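Local coordinates for 3-oxo-tetronate kinase (Haemophilus influenzae, PDB 1YZY), which catalyses the ATP-dependent phosphorylation of 3-oxo-tetronate to 3-oxo-tetronate 4-phosphate, acting as a four-carbon acid sugar kinase, at residues T26-N30 with T368-I372; L2-A6 with V41-V45; K261-Y266 with G400-E406; M258-Q262 with K395-F399. All blocks are in the same frame, centred on the assembly; numbering follows the deposited sequence.

Contact 1. Residues T26-N30 with T368-I372; sequences TVQMN and TGFHI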
loop_
_atom_site.group_PDB
_atom_site.type_symbol
_atom_site.label_atom_id
_atom_site.label_comp_id
_atom_site.label_asym_id
_atom_site.label_seq_id
_atom_site.Cartn_x
_atom_site.Cartn_y
_atom_site.Cartn_z
ATOM N N THR A 26 -7.267 -10.213 -2.378
ATOM C CA THR A 26 -7.198 -8.802 -2.771
ATOM C C THR A 26 -6.431 -8.458 -4.058
ATOM O O THR A 26 -5.422 -9.078 -4.389
ATOM C CB THR A 26 -6.566 -7.981 -1.605
ATOM O OG1 THR A 26 -7.291 -8.226 -0.389
ATOM C CG2 THR A 26 -6.572 -6.481 -1.896
ATOM N N VAL A 27 -6.932 -7.461 -4.778
ATOM C CA VAL A 27 -6.298 -6.962 -5.992
ATOM C C VAL A 27 -6.124 -5.459 -5.816
ATOM O O VAL A 27 -7.089 -4.742 -5.547
ATOM C CB VAL A 27 -7.152 -7.218 -7.253
ATOM C CG1 VAL A 27 -6.612 -6.409 -8.419
ATOM C CG2 VAL A 27 -7.134 -8.689 -7.603
ATOM N N GLN A 28 -4.887 -4.992 -5.917
ATOM C CA GLN A 28 -4.603 -3.574 -5.786
ATOM C C GLN A 28 -4.281 -2.938 -7.141
ATOM O O GLN A 28 -3.225 -3.191 -7.719
ATOM C CB GLN A 28 -3.431 -3.342 -4.828
ATOM C CG GLN A 28 -3.070 -1.864 -4.647
ATOM C CD GLN A 28 -1.800 -1.657 -3.848
ATOM O OE1 GLN A 28 -1.350 -2.556 -3.130
ATOM N NE2 GLN A 28 -1.209 -0.470 -3.970
ATOM N N MET A 29 -5.199 -2.116 -7.635
ATOM C CA MET A 29 -5.011 -1.421 -8.899
ATOM C C MET A 29 -4.365 -0.067 -8.635
ATOM O O MET A 29 -4.746 0.629 -7.699
ATOM C CB MET A 29 -6.353 -1.238 -9.597
ATOM C CG MET A 29 -7.044 -2.547 -9.933
ATOM S SD MET A 29 -6.007 -3.674 -10.914
ATOM C CE MET A 29 -6.884 -3.699 -12.477
ATOM N N ASN A 30 -3.348 0.280 -9.413
ATOM C CA ASN A 30 -2.681 1.570 -9.245
ATOM C C ASN A 30 -3.301 2.534 -10.254
ATOM O O ASN A 30 -2.984 2.493 -11.438
ATOM C CB ASN A 30 -1.174 1.433 -9.477
ATOM C CG ASN A 30 -0.532 0.394 -8.562
ATOM O OD1 ASN A 30 -0.823 0.334 -7.370
ATOM N ND2 ASN A 30 0.351 -0.426 -9.123
ATOM N N THR A 368 -0.527 -2.875 -14.446
ATOM C CA THR A 368 -1.399 -1.841 -13.897
ATOM C C THR A 368 -2.000 -2.175 -12.534
ATOM O O THR A 368 -2.636 -1.327 -11.903
ATOM C CB THR A 368 -2.572 -1.570 -14.861
ATOM O OG1 THR A 368 -3.330 -2.775 -15.040
ATOM C CG2 THR A 368 -2.054 -1.100 -16.223
ATOM N N GLY A 369 -1.844 -3.421 -12.115
ATOM C CA GLY A 369 -2.385 -3.854 -10.846
ATOM C C GLY A 369 -1.825 -5.214 -10.504
ATOM O O GLY A 369 -1.193 -5.860 -11.345
ATOM N N PHE A 370 -2.072 -5.667 -9.283
ATOM C CA PHE A 370 -1.549 -6.946 -8.838
ATOM C C PHE A 370 -2.470 -7.643 -7.857
ATOM O O PHE A 370 -3.327 -7.016 -7.237
ATOM C CB PHE A 370 -0.211 -6.734 -8.125
ATOM C CG PHE A 370 0.798 -5.968 -8.929
ATOM C CD1 PHE A 370 1.662 -6.629 -9.798
ATOM C CD2 PHE A 370 0.875 -4.581 -8.827
ATOM C CE1 PHE A 370 2.590 -5.921 -10.559
ATOM C CE2 PHE A 370 1.797 -3.856 -9.582
ATOM C CZ PHE A 370 2.657 -4.528 -10.450
ATOM N N HIS A 371 -2.336 -8.963 -7.789
ATOM C CA HIS A 371 -3.063 -9.768 -6.831
ATOM C C HIS A 371 -2.157 -9.831 -5.592
ATOM O O HIS A 371 -1.009 -10.256 -5.744
ATOM C CB HIS A 371 -3.156 -11.215 -7.305
ATOM C CG HIS A 371 -4.208 -11.438 -8.341
ATOM N ND1 HIS A 371 -5.462 -11.926 -8.041
ATOM C CD2 HIS A 371 -4.201 -11.215 -9.677
ATOM C CE1 HIS A 371 -6.184 -11.988 -9.144
ATOM N NE2 HIS A 371 -5.442 -11.563 -10.151
ATOM N N ILE A 372 -2.627 -9.438 -4.409
ATOM C CA ILE A 372 -1.711 -9.491 -3.269
ATOM C C ILE A 372 -1.628 -10.885 -2.638
ATOM O O ILE A 372 -2.657 -11.522 -2.347
ATOM C CB ILE A 372 -2.199 -8.464 -2.226
ATOM C CG1 ILE A 372 -2.615 -7.161 -2.919
ATOM C CG2 ILE A 372 -1.090 -8.189 -1.210
ATOM C CD1 ILE A 372 -1.461 -6.264 -3.314
HETATM O O HOH W 1 -6.222 -12.281 -5.524
HETATM O O HOH W 2 -4.679 0.440 -12.728
#
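Thr368 opens the pairing with its carbonyl: the O takes the backbone N-H of Asn30, with N and O 3.0 Å apart, while its hydroxyl OG1 is bonded to Glu387. Gly369 faces Met29 in a non-hydrogen-bonded antiparallel pair whose CA atoms are only 4.1 Å apart. The methionine chain bends at its second and third torsions, which lays SD 3.6 Å from Gly369 CA. Phe370 and Gln28 form a hydrogen-bonded pair. Gln28 N gives to Phe370 O at 2.9 Å. The return bond runs from Phe370 N to Gln28 O at 3.1 Å. The Phe370 ring meets Asn30 at its edge: ND2 lies 3.8 Å from CE2, with amide and ring planes 54° apart. With strand axes at 157°, this is the antiparallel seam where a strand of the sugar-binding N-terminal region joins one of the nucleotide-binding C-terminal region; the other edge of 26-30 is bonded to strand 43-47. His371 lays one ring face against Val27, whose CG2 sits over it, 3.9 Å from the ring centroid, in a CH-pi contact. At the ring's edge, ND1 meets a water lying in the ring plane. Ile372 gives its N-H to Thr26 O at 2.8 Å. Its CD1 reaches CB and OE1 of Gln28, and CG1 approaches Thr26 CG2, on the side of the strands where Thr26 also touches helix 9-20 and Ile372 touches Leu383.

Contact 2. Residues L2-A6 with V41-V45; sequences LGVIA and VDAIV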
loop_
_atom_site.group_PDB
_atom_site.type_symbol
_atom_site.label_atom_id
_atom_site.label_comp_id
_atom_site.label_asym_id
_atom_site.label_seq_id
_atom_site.Cartn_x
_atom_site.Cartn_y
_atom_site.Cartn_z
ATOM N N LEU A 2 -15.931 -5.944 -1.787
ATOM C CA LEU A 2 -15.392 -4.756 -1.050
ATOM C C LEU A 2 -14.483 -3.901 -1.921
ATOM O O LEU A 2 -13.446 -4.366 -2.387
ATOM C CB LEU A 2 -14.613 -5.183 0.203
ATOM C CG LEU A 2 -13.964 -4.067 1.050
ATOM C CD1 LEU A 2 -15.016 -3.235 1.781
ATOM C CD2 LEU A 2 -13.009 -4.668 2.064
ATOM N N GLY A 3 -14.868 -2.643 -2.114
ATOM C CA GLY A 3 -14.070 -1.738 -2.915
ATOM C C GLY A 3 -13.410 -0.673 -2.067
ATOM O O GLY A 3 -14.086 0.117 -1.428
ATOM N N VAL A 4 -12.085 -0.650 -2.049
ATOM C CA VAL A 4 -11.360 0.339 -1.272
ATOM C C VAL A 4 -10.834 1.424 -2.197
ATOM O O VAL A 4 -10.331 1.132 -3.282
ATOM C CB VAL A 4 -10.174 -0.303 -0.538
ATOM C CG1 VAL A 4 -9.438 0.740 0.302
ATOM C CG2 VAL A 4 -10.658 -1.484 0.326
ATOM N N ILE A 5 -10.995 2.676 -1.784
ATOM C CA ILE A 5 -10.513 3.816 -2.548
ATOM C C ILE A 5 -9.500 4.519 -1.669
ATOM O O ILE A 5 -9.871 5.243 -0.750
ATOM C CB ILE A 5 -11.647 4.784 -2.893
ATOM C CG1 ILE A 5 -12.683 4.077 -3.764
ATOM C CG2 ILE A 5 -11.090 6.004 -3.628
ATOM C CD1 ILE A 5 -13.910 4.897 -4.045
ATOM N N ALA A 6 -8.221 4.283 -1.938
ATOM C CA ALA A 6 -7.149 4.872 -1.149
ATOM C C ALA A 6 -6.586 6.175 -1.722
ATOM O O ALA A 6 -6.384 6.290 -2.931
ATOM C CB ALA A 6 -6.055 3.859 -0.962
ATOM N N VAL A 41 -12.324 -11.573 -6.985
ATOM C CA VAL A 41 -11.665 -11.454 -5.678
ATOM C C VAL A 41 -12.622 -10.904 -4.619
ATOM O O VAL A 41 -13.728 -10.466 -4.942
ATOM C CB VAL A 41 -10.400 -10.555 -5.728
ATOM C CG1 VAL A 41 -9.324 -11.211 -6.581
ATOM C CG2 VAL A 41 -10.748 -9.169 -6.247
ATOM N N ASP A 42 -12.189 -10.936 -3.360
ATOM C CA ASP A 42 -12.988 -10.461 -2.236
ATOM C C ASP A 42 -12.895 -8.954 -2.047
ATOM O O ASP A 42 -13.836 -8.328 -1.559
ATOM C CB ASP A 42 -12.541 -11.134 -0.933
ATOM C CG ASP A 42 -12.675 -12.635 -0.966
ATOM O OD1 ASP A 42 -13.667 -13.143 -1.536
ATOM O OD2 ASP A 42 -11.785 -13.308 -0.402
ATOM N N ALA A 43 -11.741 -8.387 -2.385
ATOM C CA ALA A 43 -11.511 -6.953 -2.238
ATOM C C ALA A 43 -10.634 -6.364 -3.348
ATOM O O ALA A 43 -9.700 -7.006 -3.830
ATOM C CB ALA A 43 -10.880 -6.665 -0.865
ATOM N N ILE A 44 -10.965 -5.153 -3.773
ATOM C CA ILE A 44 -10.179 -4.471 -4.785
ATOM C C ILE A 44 -9.852 -3.098 -4.229
ATOM O O ILE A 44 -10.748 -2.367 -3.825
ATOM C CB ILE A 44 -10.944 -4.292 -6.109
ATOM C CG1 ILE A 44 -11.410 -5.647 -6.644
ATOM C CG2 ILE A 44 -10.040 -3.616 -7.140
ATOM C CD1 ILE A 44 -12.350 -5.545 -7.829
ATOM N N VAL A 45 -8.564 -2.782 -4.158
ATOM C CA VAL A 45 -8.096 -1.498 -3.665
ATOM C C VAL A 45 -7.573 -0.639 -4.826
ATOM O O VAL A 45 -6.719 -1.084 -5.586
ATOM C CB VAL A 45 -6.922 -1.686 -2.672
ATOM C CG1 VAL A 45 -6.486 -0.345 -2.110
ATOM C CG2 VAL A 45 -7.306 -2.630 -1.550
#
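Leu2 is held to the 41-45 segment mainly through its backbone. Its N donates to Asp42 O at 3.2 Å, and its O accepts from Ile44 N at 2.9 Å. Two bonds from one residue thus fix where the segments begin to run together. The side chain adds an apolar touch: with CG anti to the backbone N (chi1 178°), branch CD2 comes 4.1 Å from Ala43 CB. Asp42 contributes through its carbonyl, its carboxylate OD2 being bonded to the backbone N of Ser25. The strand axes diverge by just 16°, so this is parallel beta pairing in the sugar-binding alpha/beta domain, where strands 3-6 and 43-47 are inner neighbours flanked by 77-80 and 26-30. Strand 26-30 falls between the two in sequence yet lies on the far edge of 43-47. Val4 and Val45 are direct neighbours across the pair and point the same way, side by side. Both have CG1 anti to the backbone N, so like branches face each other: CG1 of Val4 is 4.0 Å from CG1 of Val45, and the two CG2 atoms are equally spaced. The nearest approach is tighter, 3.8 Å from Val4 CB to Val45 CG2. Next to this pair in the backbone, Val4 N gives a 2.8 Å bond to Ile44 O. Helix 9-20 packs over the valines, Leu19 against Val4 and Ala12 against Val45. On the reverse face Ile44 meets Trp68 and Leu69 of helix 55-71, next to Gly3, whose CA is 3.5 Å from Ile44 O.

Contact 3. Residues K261-Y266 with G400-E406; sequences KQVEKY and GKEDFFE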
loop_
_atom_site.group_PDB
_atom_site.type_symbol
_atom_site.label_atom_id
_atom_site.label_comp_id
_atom_site.label_asym_id
_atom_site.label_seq_id
_atom_site.Cartn_x
_atom_site.Cartn_y
_atom_site.Cartn_z
ATOM N N LYS A 261 23.523 -4.952 2.976
ATOM C CA LYS A 261 23.741 -6.142 3.784
ATOM C C LYS A 261 23.041 -7.346 3.166
ATOM O O LYS A 261 23.563 -8.460 3.220
ATOM C CB LYS A 261 23.246 -5.917 5.216
ATOM C CG LYS A 261 24.066 -4.895 5.994
ATOM C CD LYS A 261 23.547 -4.709 7.416
ATOM C CE LYS A 261 22.118 -4.183 7.415
ATOM N NZ LYS A 261 21.577 -3.989 8.785
ATOM N N GLN A 262 21.850 -7.124 2.612
ATOM C CA GLN A 262 21.073 -8.193 1.981
ATOM C C GLN A 262 21.784 -8.714 0.727
ATOM O O GLN A 262 21.635 -9.881 0.356
ATOM C CB GLN A 262 19.660 -7.697 1.627
ATOM C CG GLN A 262 18.792 -7.353 2.836
ATOM C CD GLN A 262 17.508 -6.633 2.456
ATOM O OE1 GLN A 262 17.530 -5.665 1.706
ATOM N NE2 GLN A 262 16.385 -7.112 2.962
ATOM N N VAL A 263 22.513 -7.823 0.057
ATOM C CA VAL A 263 23.273 -8.164 -1.147
ATOM C C VAL A 263 24.547 -8.899 -0.729
ATOM O O VAL A 263 24.926 -9.905 -1.323
ATOM C CB VAL A 263 23.655 -6.883 -1.955
ATOM C CG1 VAL A 263 24.680 -7.207 -3.031
ATOM C CG2 VAL A 263 22.413 -6.259 -2.589
ATOM N N GLU A 264 25.200 -8.365 0.295
ATOM C CA GLU A 264 26.427 -8.923 0.836
ATOM C C GLU A 264 26.201 -10.341 1.382
ATOM O O GLU A 264 27.128 -11.156 1.432
ATOM C CB GLU A 264 26.935 -8.005 1.949
ATOM C CG GLU A 264 28.427 -7.722 1.920
ATOM C CD GLU A 264 29.248 -8.814 2.580
ATOM O OE1 GLU A 264 29.427 -8.752 3.816
ATOM O OE2 GLU A 264 29.723 -9.727 1.867
ATOM N N LYS A 265 24.971 -10.625 1.796
ATOM C CA LYS A 265 24.626 -11.931 2.348
ATOM C C LYS A 265 24.169 -12.902 1.253
ATOM O O LYS A 265 24.360 -14.122 1.368
ATOM C CB LYS A 265 23.533 -11.763 3.415
ATOM C CG LYS A 265 23.674 -12.664 4.645
ATOM C CD LYS A 265 22.914 -13.975 4.495
ATOM C CE LYS A 265 22.896 -14.750 5.810
ATOM N NZ LYS A 265 21.989 -15.936 5.763
ATOM N N TYR A 266 23.582 -12.354 0.192
ATOM C CA TYR A 266 23.086 -13.158 -0.915
ATOM C C TYR A 266 24.144 -13.533 -1.963
ATOM O O TYR A 266 24.084 -14.613 -2.543
ATOM C CB TYR A 266 21.908 -12.453 -1.589
ATOM C CG TYR A 266 21.162 -13.330 -2.571
ATOM C CD1 TYR A 266 20.592 -14.533 -2.159
ATOM C CD2 TYR A 266 21.035 -12.963 -3.916
ATOM C CE1 TYR A 266 19.918 -15.348 -3.054
ATOM C CE2 TYR A 266 20.358 -13.776 -4.822
ATOM C CZ TYR A 266 19.808 -14.962 -4.380
ATOM O OH TYR A 266 19.144 -15.773 -5.249
ATOM N N GLY A 400 12.561 -5.882 5.015
ATOM C CA GLY A 400 13.240 -7.167 5.000
ATOM C C GLY A 400 14.421 -7.344 5.935
ATOM O O GLY A 400 15.094 -6.384 6.312
ATOM N N LYS A 401 14.625 -8.581 6.376
ATOM C CA LYS A 401 15.750 -8.900 7.251
ATOM C C LYS A 401 16.959 -9.151 6.352
ATOM O O LYS A 401 16.831 -9.157 5.131
ATOM C CB LYS A 401 15.453 -10.143 8.098
ATOM C CG LYS A 401 14.367 -9.951 9.159
ATOM C CD LYS A 401 14.062 -11.244 9.932
ATOM C CE LYS A 401 13.221 -12.250 9.129
ATOM N NZ LYS A 401 13.916 -12.852 7.944
ATOM N N GLU A 402 18.113 -9.418 6.952
ATOM C CA GLU A 402 19.338 -9.653 6.192
ATOM C C GLU A 402 19.240 -10.713 5.096
ATOM O O GLU A 402 19.762 -10.529 3.996
ATOM C CB GLU A 402 20.475 -10.037 7.131
ATOM C CG GLU A 402 20.867 -8.962 8.111
ATOM C CD GLU A 402 21.888 -9.461 9.107
ATOM O OE1 GLU A 402 21.504 -9.710 10.272
ATOM O OE2 GLU A 402 23.066 -9.620 8.718
ATOM N N ASP A 403 18.619 -11.841 5.421
ATOM C CA ASP A 403 18.479 -12.938 4.474
ATOM C C ASP A 403 17.271 -12.813 3.543
ATOM O O ASP A 403 16.755 -13.822 3.060
ATOM C CB ASP A 403 18.423 -14.269 5.235
ATOM C CG ASP A 403 17.115 -14.467 6.002
ATOM O OD1 ASP A 403 16.732 -15.641 6.192
ATOM O OD2 ASP A 403 16.469 -13.471 6.405
ATOM N N PHE A 404 16.838 -11.586 3.270
ATOM C CA PHE A 404 15.680 -11.372 2.416
ATOM C C PHE A 404 15.671 -12.056 1.044
ATOM O O PHE A 404 14.700 -12.736 0.700
ATOM C CB PHE A 404 15.401 -9.881 2.230
ATOM C CG PHE A 404 14.305 -9.602 1.243
ATOM C CD1 PHE A 404 12.976 -9.874 1.565
ATOM C CD2 PHE A 404 14.603 -9.155 -0.042
ATOM C CE1 PHE A 404 11.962 -9.715 0.618
ATOM C CE2 PHE A 404 13.595 -8.994 -0.996
ATOM C CZ PHE A 404 12.272 -9.276 -0.664
ATOM N N PHE A 405 16.713 -11.857 0.241
ATOM C CA PHE A 405 16.720 -12.458 -1.097
ATOM C C PHE A 405 16.492 -13.953 -1.171
ATOM O O PHE A 405 15.616 -14.395 -1.918
ATOM C CB PHE A 405 17.957 -12.052 -1.892
ATOM C CG PHE A 405 18.003 -10.591 -2.205
ATOM C CD1 PHE A 405 16.881 -9.948 -2.716
ATOM C CD2 PHE A 405 19.140 -9.846 -1.936
ATOM C CE1 PHE A 405 16.888 -8.584 -2.951
ATOM C CE2 PHE A 405 19.161 -8.481 -2.167
ATOM C CZ PHE A 405 18.028 -7.846 -2.675
ATOM N N GLU A 406 17.258 -14.730 -0.405
ATOM C CA GLU A 406 17.077 -16.183 -0.414
ATOM C C GLU A 406 15.762 -16.594 0.250
ATOM O O GLU A 406 15.097 -17.532 -0.207
ATOM C CB GLU A 406 18.265 -16.907 0.228
ATOM C CG GLU A 406 18.522 -16.602 1.688
ATOM C CD GLU A 406 19.584 -17.521 2.282
ATOM O OE1 GLU A 406 19.346 -18.752 2.353
ATOM O OE2 GLU A 406 20.663 -17.014 2.669
#
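Phe405 and Tyr266 cross at about a right angle, and it is the CB of Phe405, not its ring, that covers the tyrosine: CB lies 3.6 Å from the Tyr266 ring centroid and 17° off the normal, a CH-pi contact over the face. The rings themselves are oblique, their planes 56° apart. The Phe405 ring presents its edge to the helix, where CD2 is 3.4 Å from Gln262 O and CE2 is 4.0 Å from Val263 CG2. Gln262 runs extended beyond CG across the turn 401-404, its OE1 held by Lys395 NZ. Its NE2 donates to Lys401 O at 3.0 Å; that oxygen lies near the Gln262 amide plane, but NE2 approaches from above the plane of the carbonyl. Phe404 N closes the type I turn by reaching the same oxygen from the opposite face. At the rim, Lys265 crosses Glu406 obliquely to make a salt bridge, NZ to OE2 at 3.5 Å. Tyr266 OH continues to Ala303 O. The first turn of helix 404-410, led in by the type I turn, thus packs against helix 257-266 and on strands 248-252 and 349-353 of the nucleotide-binding domain.

Contact 4. Residues M258-Q262 with K395-F399; sequences MTNKQ and KSGNF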
loop_
_atom_site.group_PDB
_atom_site.type_symbol
_atom_site.label_atom_id
_atom_site.label_comp_id
_atom_site.label_asym_id
_atom_site.label_seq_id
_atom_site.Cartn_x
_atom_site.Cartn_y
_atom_site.Cartn_z
ATOM N N MET A 258 20.419 -1.382 4.737
ATOM C CA MET A 258 19.797 -2.704 4.783
ATOM C C MET A 258 19.981 -3.508 3.498
ATOM O O MET A 258 20.243 -4.714 3.547
ATOM C CB MET A 258 18.311 -2.592 5.134
ATOM C CG MET A 258 17.594 -3.930 5.193
ATOM S SD MET A 258 18.580 -5.197 6.019
ATOM C CE MET A 258 18.328 -4.774 7.719
ATOM N N THR A 259 19.866 -2.839 2.355
ATOM C CA THR A 259 20.023 -3.508 1.070
ATOM C C THR A 259 21.465 -3.981 0.855
ATOM O O THR A 259 21.697 -5.090 0.366
ATOM C CB THR A 259 19.585 -2.599 -0.099
ATOM O OG1 THR A 259 18.222 -2.197 0.094
ATOM C CG2 THR A 259 19.696 -3.344 -1.426
ATOM N N ASN A 260 22.428 -3.146 1.230
ATOM C CA ASN A 260 23.831 -3.489 1.081
ATOM C C ASN A 260 24.164 -4.763 1.829
ATOM O O ASN A 260 25.007 -5.545 1.390
ATOM C CB ASN A 260 24.716 -2.361 1.579
ATOM C CG ASN A 260 25.348 -1.593 0.454
ATOM O OD1 ASN A 260 26.415 -1.961 -0.045
ATOM N ND2 ASN A 260 24.702 -0.513 0.044
ATOM N N LYS A 261 23.523 -4.952 2.976
ATOM C CA LYS A 261 23.741 -6.142 3.784
ATOM C C LYS A 261 23.041 -7.346 3.166
ATOM O O LYS A 261 23.563 -8.460 3.220
ATOM C CB LYS A 261 23.246 -5.917 5.216
ATOM C CG LYS A 261 24.066 -4.895 5.994
ATOM C CD LYS A 261 23.547 -4.709 7.416
ATOM C CE LYS A 261 22.118 -4.183 7.415
ATOM N NZ LYS A 261 21.577 -3.989 8.785
ATOM N N GLN A 262 21.850 -7.124 2.612
ATOM C CA GLN A 262 21.073 -8.193 1.981
ATOM C C GLN A 262 21.784 -8.714 0.727
ATOM O O GLN A 262 21.635 -9.881 0.356
ATOM C CB GLN A 262 19.660 -7.697 1.627
ATOM C CG GLN A 262 18.792 -7.353 2.836
ATOM C CD GLN A 262 17.508 -6.633 2.456
ATOM O OE1 GLN A 262 17.530 -5.665 1.706
ATOM N NE2 GLN A 262 16.385 -7.112 2.962
ATOM N N LYS A 395 10.921 -4.905 -3.022
ATOM C CA LYS A 395 11.448 -4.543 -1.714
ATOM C C LYS A 395 12.061 -3.147 -1.635
ATOM O O LYS A 395 13.169 -2.931 -2.122
ATOM C CB LYS A 395 12.500 -5.567 -1.267
ATOM C CG LYS A 395 12.997 -5.363 0.171
ATOM C CD LYS A 395 14.462 -5.741 0.331
ATOM C CE LYS A 395 15.395 -4.682 -0.251
ATOM N NZ LYS A 395 15.912 -3.737 0.775
ATOM N N SER A 396 11.369 -2.214 -0.981
ATOM C CA SER A 396 11.914 -0.867 -0.816
ATOM C C SER A 396 13.181 -1.074 0.050
ATOM O O SER A 396 13.389 -2.129 0.654
ATOM C CB SER A 396 10.886 0.088 -0.201
ATOM O OG SER A 396 10.485 1.083 -1.138
ATOM N N GLY A 397 14.052 -0.073 -0.002
ATOM C CA GLY A 397 15.364 -0.189 0.637
ATOM C C GLY A 397 15.421 -0.532 2.120
ATOM O O GLY A 397 16.399 -1.121 2.573
ATOM N N ASN A 398 14.399 -0.175 2.890
ATOM C CA ASN A 398 14.433 -0.441 4.323
ATOM C C ASN A 398 13.837 -1.745 4.841
ATOM O O ASN A 398 14.202 -2.203 5.927
ATOM C CB ASN A 398 13.812 0.728 5.084
ATOM C CG ASN A 398 14.742 1.918 5.188
ATOM O OD1 ASN A 398 15.967 1.774 5.166
ATOM N ND2 ASN A 398 14.162 3.106 5.334
ATOM N N PHE A 399 12.903 -2.318 4.092
ATOM C CA PHE A 399 12.228 -3.545 4.507
ATOM C C PHE A 399 13.073 -4.810 4.417
ATOM O O PHE A 399 14.147 -4.815 3.819
ATOM C CB PHE A 399 10.940 -3.731 3.700
ATOM C CG PHE A 399 10.054 -2.513 3.666
ATOM C CD1 PHE A 399 10.193 -1.497 4.606
ATOM C CD2 PHE A 399 9.083 -2.382 2.683
ATOM C CE1 PHE A 399 9.381 -0.369 4.567
ATOM C CE2 PHE A 399 8.264 -1.257 2.633
ATOM C CZ PHE A 399 8.416 -0.248 3.579
#
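Lys395 leaves its strand with CG anti to the backbone N, then bends at chi2, chi3 (76°) and chi4 (97°), which swings NZ round to Thr259 and Gln262 on the helix. Gln262 comes from the opposite direction, its amide oxygen meeting the ammonium. Here the loop following strand 391-395 packs against helix 257-266 of the nucleotide-binding domain; the loop carries Gly397, probably part of the ATP site, as in relatives. NZ makes three bonds. It donates to Thr259 OG1 at 2.9 Å and to Gln262 OE1 at 2.7 Å, the latter in the carbonyl plane on a lone pair, with a C=O...N angle of 140°. The third goes back to the neighbouring Ser396 O at 3.0 Å, so NZ, using three N-H, ties its own loop to the helix while fixing the Gln262 oxygen. This leaves the other end of the amide facing the loop: NE2 makes a weak, bent bond to Phe399 O at 3.3 Å, in addition to its firmer one to Lys401. Lys395 CD also lies beside the amide, 3.5 Å from Gln262 NE2. The end of strand 391-395 is bonded through the backbone of Lys395 to Thr352 and Gly354, the latter probably part of the ATP site, and Thr259 also touches Ser254, another probable ATP-site residue. Met258 lies against the loop's carbonyls, its CB 3.5 Å from Gly397 O. Bends at chi2 and chi3 lead the end of its chain away, while CG, anti to the backbone N, rests 3.8 Å from Phe399 O.

Contacts 1 and 2 are neighbours in the sheet, their centres 9 Å apart, because strand 26-30 lies beside strand 43-47 and backbone bonds join Met29 N to Val45 O and Val45 N to Val27 O. Contacts 3 and 4 share helix 257-266 and the residues Lys261 and Gln262, with centres 7 Å apart, and both belong to the nucleotide-binding range. Along the chain contact 2 closes before contacts 3 and 4 open, and it lies about 32 Å from contact 3 between centres, across the chain's middle. The segments of contact 1 alternate with those of every other contact; pairing the N-terminal range with strand 369-375, it joins the sugar-binding half to the nucleotide-binding half.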